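Local coordinates for D-methionine-binding lipoprotein MetQ (Escherichia coli, PDB 4YAH) that binds methionine and serves as the substrate-binding component of an ATP-driven D-methionine permease, at residues G116-K119 and K120-S123. Residues are numbered along the deposited sequence; the frame is centred on the assembly and turned at random.
Sequences GYSK and KIKS
Two flat peptide groups, Lys-119–Lys-120 and Lys-120–Ile-121, both present their N-H edges to the hydroxyl oxygen of Ser-118; over one face of the first sits the Lys-120 side chain, with CG 3.6 Å from Lys-119 C. This is an ST turn extended by a second bond, made where strand 115-117 ends and the loop toward strand 132-136 begins. Lys-120 N reaches Ser-118 OG at 2.9 Å, with an N-H...O angle of 159°, and Ile-121 N reaches Ser-118 OG at 3.0 Å, nearly as straight. With OG opposite the backbone N about CA–CB, this torsion (chi1 178°) carries OG toward the N-H groups of the following turn. It also bonds to Ala-197 O on the neighbouring strand 196-201, so three bonds grip one oxygen and tie the turn to the five-stranded sheet of this lobe of the periplasmic binding protein fold. With an alanine here, the N-H groups of Lys-120 and Ile-121 would probably lose their shared acceptor, and the tie to Ala-197 O would go with it. The two lysines reach back to the same lobe: Lys-119 NZ forms a salt bridge with Asp-192, and Lys-120 NZ bonds to the carbonyls of Asp-193 and Ile-196. At the mouth of the turn a water lies within bonding distance of both carbonyl oxygens, Ser-118 O (3.1 Å) and Ile-121 O (2.9 Å). Ile-121 CG1 lies alongside the hydroxymethyl group, 3.5 Å from Ser-118 OG and 3.7 Å from Ser-118 CB.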
loop_
_atom_site.group_PDB
_atom_site.type_symbol
_atom_site.label_atom_id
_atom_site.label_comp_id
_atom_site.label_asym_id
_atom_site.label_seq_id
_atom_site.Cartn_x
_atom_site.Cartn_y
_atom_site.Cartn_z
ATOM N N GLY A 116 -7.321 -9.793 -4.539
ATOM C CA GLY A 116 -8.580 -10.143 -3.900
ATOM C C GLY A 116 -8.421 -11.470 -3.175
ATOM O O GLY A 116 -7.786 -12.391 -3.692
ATOM N N TYR A 117 -8.977 -11.545 -1.972
ATOM C CA TYR A 117 -8.836 -12.702 -1.091
ATOM C C TYR A 117 -10.182 -13.124 -0.560
ATOM O O TYR A 117 -11.105 -12.322 -0.507
ATOM C CB TYR A 117 -7.930 -12.403 0.109
ATOM C CG TYR A 117 -6.541 -11.910 -0.217
ATOM C CD1 TYR A 117 -5.482 -12.793 -0.358
ATOM C CD2 TYR A 117 -6.280 -10.548 -0.373
ATOM C CE1 TYR A 117 -4.197 -12.339 -0.645
ATOM C CE2 TYR A 117 -5.006 -10.081 -0.659
ATOM C CZ TYR A 117 -3.967 -10.976 -0.795
ATOM O OH TYR A 117 -2.690 -10.538 -1.074
ATOM N N SER A 118 -10.281 -14.382 -0.134
ATOM C CA SER A 118 -11.499 -14.862 0.486
ATOM C C SER A 118 -11.229 -16.037 1.412
ATOM O O SER A 118 -10.324 -16.828 1.155
ATOM C CB SER A 118 -12.501 -15.294 -0.575
ATOM O OG SER A 118 -13.652 -15.790 0.063
ATOM N N LYS A 119 -12.005 -16.138 2.487
ATOM C CA LYS A 119 -11.992 -17.341 3.325
ATOM C C LYS A 119 -13.272 -18.163 3.102
ATOM O O LYS A 119 -13.501 -19.170 3.785
ATOM C CB LYS A 119 -11.804 -16.957 4.798
ATOM C CG LYS A 119 -10.424 -16.373 5.059
ATOM C CD LYS A 119 -10.203 -15.939 6.512
ATOM C CE LYS A 119 -9.979 -17.127 7.408
ATOM N NZ LYS A 119 -9.588 -16.652 8.758
ATOM N N LYS A 120 -14.086 -17.760 2.127
ATOM C CA LYS A 120 -15.349 -18.455 1.816
ATOM C C LYS A 120 -15.377 -19.139 0.450
ATOM O O LYS A 120 -16.077 -20.147 0.291
ATOM C CB LYS A 120 -16.522 -17.487 1.908
ATOM C CG LYS A 120 -16.697 -16.969 3.339
ATOM C CD LYS A 120 -17.841 -15.996 3.464
ATOM C CE LYS A 120 -17.992 -15.501 4.880
ATOM N NZ LYS A 120 -16.754 -14.818 5.334
ATOM N N ILE A 121 -14.637 -18.597 -0.514
ATOM C CA ILE A 121 -14.590 -19.114 -1.884
ATOM C C ILE A 121 -13.152 -19.205 -2.390
ATOM O O ILE A 121 -12.252 -18.538 -1.866
ATOM C CB ILE A 121 -15.418 -18.239 -2.854
ATOM C CG1 ILE A 121 -14.801 -16.840 -3.052
ATOM C CG2 ILE A 121 -16.845 -18.133 -2.364
ATOM C CD1 ILE A 121 -15.517 -15.978 -4.076
ATOM N N LYS A 122 -12.948 -20.037 -3.409
ATOM C CA LYS A 122 -11.636 -20.227 -4.013
ATOM C C LYS A 122 -11.597 -19.664 -5.429
ATOM O O LYS A 122 -10.536 -19.537 -6.020
ATOM C CB LYS A 122 -11.264 -21.710 -4.041
ATOM C CG LYS A 122 -10.580 -22.225 -2.770
ATOM C CD LYS A 122 -11.372 -23.330 -2.084
ATOM C CE LYS A 122 -11.635 -24.529 -2.996
ATOM N NZ LYS A 122 -12.178 -25.708 -2.250
ATOM N N SER A 123 -12.769 -19.350 -5.970
ATOM C CA SER A 123 -12.879 -18.908 -7.355
ATOM C C SER A 123 -14.094 -18.024 -7.536
ATOM O O SER A 123 -15.077 -18.147 -6.789
ATOM C CB SER A 123 -12.974 -20.124 -8.286
ATOM O OG SER A 123 -13.778 -19.842 -9.408
HETATM O O HOH W 1 -9.421 -18.340 -1.413
HETATM O O HOH W 2 -11.398 -19.986 0.773
#